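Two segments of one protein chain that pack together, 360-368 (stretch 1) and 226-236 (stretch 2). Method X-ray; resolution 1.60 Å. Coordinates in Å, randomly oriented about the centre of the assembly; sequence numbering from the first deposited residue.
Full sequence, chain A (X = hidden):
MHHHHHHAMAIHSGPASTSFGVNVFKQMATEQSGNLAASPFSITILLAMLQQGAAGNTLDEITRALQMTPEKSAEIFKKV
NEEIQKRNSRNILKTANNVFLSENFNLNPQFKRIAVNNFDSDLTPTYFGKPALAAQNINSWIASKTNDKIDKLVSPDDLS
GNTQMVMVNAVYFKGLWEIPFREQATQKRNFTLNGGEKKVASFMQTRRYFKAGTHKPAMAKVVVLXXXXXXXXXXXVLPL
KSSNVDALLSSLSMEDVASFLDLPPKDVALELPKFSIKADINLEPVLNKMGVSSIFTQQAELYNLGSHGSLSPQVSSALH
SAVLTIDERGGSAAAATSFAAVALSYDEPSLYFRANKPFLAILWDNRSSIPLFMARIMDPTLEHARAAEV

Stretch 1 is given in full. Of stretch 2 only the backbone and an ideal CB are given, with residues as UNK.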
# COMPACT_ATOMS: atom_id res chain seq x y z
N LEU A 360 -13.86 2.12 4.72
CA LEU A 360 -12.70 1.94 3.86
C LEU A 360 -12.04 3.29 3.62
O LEU A 360 -12.73 4.29 3.38
CB LEU A 360 -13.10 1.36 2.50
CG LEU A 360 -13.70 -0.02 2.42
CD1 LEU A 360 -13.84 -0.37 0.95
CD2 LEU A 360 -12.80 -1.04 3.14
N ALA A 361 -10.71 3.33 3.66
CA ALA A 361 -9.98 4.53 3.30
C ALA A 361 -8.96 4.18 2.23
O ALA A 361 -8.25 3.19 2.34
CB ALA A 361 -9.29 5.15 4.52
N ILE A 362 -8.88 5.02 1.19
CA ILE A 362 -7.98 4.79 0.07
C ILE A 362 -7.17 6.05 -0.11
O ILE A 362 -7.73 7.14 -0.24
CB ILE A 362 -8.75 4.44 -1.21
CG1 ILE A 362 -9.53 3.14 -1.02
CG2 ILE A 362 -7.78 4.31 -2.40
CD1 ILE A 362 -10.41 2.77 -2.19
N LEU A 363 -5.84 5.92 -0.06
CA LEU A 363 -4.97 7.03 -0.39
C LEU A 363 -4.71 7.00 -1.88
O LEU A 363 -4.18 6.02 -2.41
CB LEU A 363 -3.66 6.97 0.40
CG LEU A 363 -2.75 8.16 0.08
CD1 LEU A 363 -3.30 9.45 0.72
CD2 LEU A 363 -1.31 7.87 0.53
N TRP A 364 -5.10 8.08 -2.57
CA TRP A 364 -5.11 8.13 -4.02
C TRP A 364 -4.05 9.11 -4.50
O TRP A 364 -3.96 10.23 -3.98
CB TRP A 364 -6.50 8.55 -4.51
CG TRP A 364 -6.75 8.38 -5.98
CD1 TRP A 364 -6.72 9.36 -6.95
CD2 TRP A 364 -7.11 7.17 -6.65
NE1 TRP A 364 -7.02 8.81 -8.18
CE2 TRP A 364 -7.27 7.47 -8.01
CE3 TRP A 364 -7.31 5.85 -6.21
CZ2 TRP A 364 -7.62 6.49 -8.96
CZ3 TRP A 364 -7.66 4.89 -7.15
CH2 TRP A 364 -7.81 5.21 -8.49
N ASP A 365 -3.23 8.68 -5.46
CA ASP A 365 -2.32 9.58 -6.16
C ASP A 365 -3.11 10.26 -7.28
O ASP A 365 -3.55 9.60 -8.23
CB ASP A 365 -1.11 8.80 -6.69
CG ASP A 365 -0.02 9.71 -7.25
OD1 ASP A 365 -0.33 10.61 -8.07
OD2 ASP A 365 1.16 9.54 -6.85
N ASN A 366 -3.36 11.57 -7.13
CA ASN A 366 -4.24 12.29 -8.05
C ASN A 366 -3.61 12.52 -9.41
O ASN A 366 -4.33 12.87 -10.36
CB ASN A 366 -4.63 13.63 -7.45
CG ASN A 366 -5.53 13.49 -6.25
OD1 ASN A 366 -6.25 12.50 -6.13
ND2 ASN A 366 -5.50 14.47 -5.36
N ARG A 367 -2.29 12.42 -9.51
CA ARG A 367 -1.65 12.66 -10.80
C ARG A 367 -1.51 11.36 -11.58
O ARG A 367 -1.68 11.35 -12.81
CB ARG A 367 -0.27 13.29 -10.60
CG ARG A 367 0.53 13.46 -11.93
CD ARG A 367 0.31 14.80 -12.50
NE ARG A 367 0.98 15.04 -13.80
CZ ARG A 367 1.86 16.01 -14.02
NH1 ARG A 367 2.21 16.82 -13.02
NH2 ARG A 367 2.38 16.17 -15.22
N SER A 368 -1.22 10.26 -10.90
CA SER A 368 -1.04 8.97 -11.57
C SER A 368 -2.28 8.09 -11.53
O SER A 368 -2.29 7.05 -12.21
CB SER A 368 0.15 8.23 -10.95
OG SER A 368 1.37 8.85 -11.32
N UNK A 226 -8.94 16.26 0.00
CA UNK A 226 -7.66 16.54 -0.67
C UNK A 226 -6.54 16.90 0.29
O UNK A 226 -6.74 17.55 1.32
CB UNK A 226 -7.84 17.68 -1.67
N UNK A 227 -5.34 16.45 -0.06
CA UNK A 227 -4.13 16.87 0.63
C UNK A 227 -3.53 18.08 -0.09
O UNK A 227 -4.06 18.54 -1.11
CB UNK A 227 -3.12 15.72 0.70
N UNK A 228 -2.43 18.61 0.45
CA UNK A 228 -1.85 19.87 -0.01
C UNK A 228 -1.55 19.83 -1.51
O UNK A 228 -1.01 18.84 -2.02
CB UNK A 228 -0.57 20.18 0.77
N UNK A 229 -1.91 20.91 -2.20
CA UNK A 229 -1.69 21.08 -3.65
C UNK A 229 -2.42 20.01 -4.46
O UNK A 229 -2.10 19.80 -5.64
CB UNK A 229 -0.19 21.03 -3.97
N UNK A 230 -3.42 19.37 -3.85
CA UNK A 230 -4.19 18.28 -4.45
C UNK A 230 -3.29 17.19 -5.02
O UNK A 230 -3.63 16.56 -6.02
CB UNK A 230 -5.10 18.82 -5.55
N UNK A 231 -2.15 16.95 -4.37
CA UNK A 231 -1.25 15.90 -4.84
C UNK A 231 -1.84 14.53 -4.58
O UNK A 231 -1.68 13.60 -5.39
CB UNK A 231 0.12 16.02 -4.17
N UNK A 232 -2.52 14.38 -3.45
CA UNK A 232 -3.12 13.13 -3.01
C UNK A 232 -4.53 13.42 -2.51
O UNK A 232 -4.86 14.55 -2.14
CB UNK A 232 -2.28 12.46 -1.92
N UNK A 233 -5.34 12.37 -2.44
CA UNK A 233 -6.64 12.43 -1.80
C UNK A 233 -6.79 11.25 -0.86
O UNK A 233 -6.31 10.16 -1.16
CB UNK A 233 -7.76 12.45 -2.84
N UNK A 234 -7.49 11.47 0.25
CA UNK A 234 -8.02 10.36 1.03
C UNK A 234 -9.47 10.17 0.62
O UNK A 234 -10.30 11.07 0.80
CB UNK A 234 -7.89 10.61 2.53
N UNK A 235 -9.76 9.02 0.02
CA UNK A 235 -11.10 8.68 -0.41
C UNK A 235 -11.68 7.76 0.65
O UNK A 235 -11.12 6.69 0.93
CB UNK A 235 -11.11 8.03 -1.79
N UNK A 236 -12.74 8.21 1.30
CA UNK A 236 -13.34 7.48 2.42
C UNK A 236 -14.70 6.98 1.98
O UNK A 236 -15.52 7.76 1.46
CB UNK A 236 -13.46 8.36 3.67

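Stretch 1 runs as a strand from Leu360 to Asp365, and positions 232 to 236 pair with it antiparallel. Before that strand, stretch 2 makes a loop.

Position 226 has its CA-to-CB bond sideways to stretch 1. Its ideal CB lies 5.4 Å from Asn366 ND2. Phi of -81° admits most residues, proline included. It is Pro226, and it makes no contact.

Position 227 points toward stretch 1, but its ideal CB has nothing of that stretch within 5.5 Å. Leu363 offers an apolar end, so a long apolar or aromatic side chain would suit. It is Phe227, with chi1 in m. Its CE1 lies 3.6 Å from Leu363 CD1.

Position 228 is out of reach, and stretch 1 sets no demand. It is Glu228.

Position 229 is also out of reach. Phi and psi of 61° and 20° are left-handed, which favours glycine, asparagine or aspartate. It is nevertheless Tyr229.

Position 230 is left-handed too, at 50° and 35°. CA-to-CB points sideways, and the ideal CB is 4.4 Å from Asn366 ND2. Glycine, asparagine or aspartate would fit. It is Asn230. Its backbone does the bonding: Asn366 ND2 donates to Asn230 O at 2.9 Å. The side-chain OD1 of Asn230 comes within 3.1 Å of Asn366 ND2, but the angle is too poor for a hydrogen bond.

Position 231 points away, so many side chains would do, polar ones among them. It is Glu231. Asn366 N donates to Glu231 O at 3.2 Å, a bond that any residue here could accept through its backbone.

Position 232 opens the strand opposite Asp365, in a non-hydrogen-bonded pair. Its CB shares a face with Leu363 and Asp365, and the ideal CB is 4.1 Å from Leu363 CD1. A large side chain, aliphatic or aromatic, would suit. It is Tyr232. Its CB packs on Leu363 CD1 at 4.1 Å, and its CE1 lies 4.0 Å from Asp365 OD2.

Position 233 faces Trp364 in a hydrogen-bonded pair. Its ideal CB is 3.6 Å from Asn366 OD1, an acceptor. A small donor is expected, such as serine or threonine. It is Ser233. With chi1 in m, its OG donates to Asn366 OD1 at 2.9 Å. The backbones also bond: Ser233 N to Trp364 O at 3.0 Å, and Trp364 N to Ser233 O at 2.8 Å.

Position 234 lies on the face of Ala361 and Leu363. Leucine, isoleucine, valine or methionine would fit. It is Leu234, whose CD1 reaches Ala361 CB at 4.2 Å.

Position 235 shares the other face with Ile362 and Trp364. Branched aliphatics suit this apolar surface. It is Ile235. Its CD1 touches Trp364 CB at 3.7 Å. Ile235 N donates to Ile362 O, and Ile362 N to Ile235 O, both at 2.8 Å.

Position 236 pairs with Ala361, whose small side chain leaves several apolar residues possible. It is Val236. Its CA makes a CA-H...O contact with Leu360 O at 3.4 Å.

Stretch 2 226-236: PFEYNEYSLIV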
# COMPACT_ATOMS: atom_id res chain seq x y z
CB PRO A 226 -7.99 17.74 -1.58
CG PRO A 226 -9.48 17.91 -1.51
CD PRO A 226 -9.92 17.35 -0.20
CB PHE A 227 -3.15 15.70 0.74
CG PHE A 227 -3.59 14.64 1.72
CD1 PHE A 227 -4.22 13.48 1.28
CD2 PHE A 227 -3.35 14.79 3.09
CE1 PHE A 227 -4.61 12.48 2.20
CE2 PHE A 227 -3.74 13.80 4.01
CZ PHE A 227 -4.37 12.65 3.56
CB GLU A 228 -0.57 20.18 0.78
CG GLU A 228 -0.27 21.66 0.89
CD GLU A 228 1.08 21.98 1.53
OE1 GLU A 228 1.96 21.10 1.62
OE2 GLU A 228 1.28 23.15 1.93
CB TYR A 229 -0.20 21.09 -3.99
CG TYR A 229 0.58 22.11 -3.18
CD1 TYR A 229 0.26 23.46 -3.24
CD2 TYR A 229 1.62 21.72 -2.36
CE1 TYR A 229 0.95 24.40 -2.50
CE2 TYR A 229 2.33 22.66 -1.61
CZ TYR A 229 1.99 23.99 -1.68
OH TYR A 229 2.68 24.93 -0.94
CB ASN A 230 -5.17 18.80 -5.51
CG ASN A 230 -6.33 17.83 -5.73
OD1 ASN A 230 -6.82 17.22 -4.79
ND2 ASN A 230 -6.75 17.69 -6.98
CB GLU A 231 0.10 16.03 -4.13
CG GLU A 231 0.87 17.26 -4.58
CD GLU A 231 2.09 17.53 -3.74
OE1 GLU A 231 2.23 16.88 -2.66
OE2 GLU A 231 2.88 18.42 -4.14
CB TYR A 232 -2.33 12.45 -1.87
CG TYR A 232 -0.85 12.31 -2.18
CD1 TYR A 232 -0.37 11.19 -2.86
CD2 TYR A 232 0.06 13.28 -1.77
CE1 TYR A 232 0.98 11.07 -3.15
CE2 TYR A 232 1.40 13.17 -2.06
CZ TYR A 232 1.86 12.06 -2.73
OH TYR A 232 3.20 11.94 -3.02
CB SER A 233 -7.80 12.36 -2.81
OG SER A 233 -7.70 13.38 -3.79
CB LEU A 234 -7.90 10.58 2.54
CG LEU A 234 -8.10 9.29 3.35
CD1 LEU A 234 -6.88 8.37 3.21
CD2 LEU A 234 -8.40 9.62 4.81
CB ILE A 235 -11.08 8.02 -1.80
CG1 ILE A 235 -10.45 8.98 -2.81
CG2 ILE A 235 -12.50 7.64 -2.23
CD1 ILE A 235 -10.16 8.36 -4.16
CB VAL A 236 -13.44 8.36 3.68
CG1 VAL A 236 -14.00 7.55 4.85
CG2 VAL A 236 -12.08 8.95 4.02
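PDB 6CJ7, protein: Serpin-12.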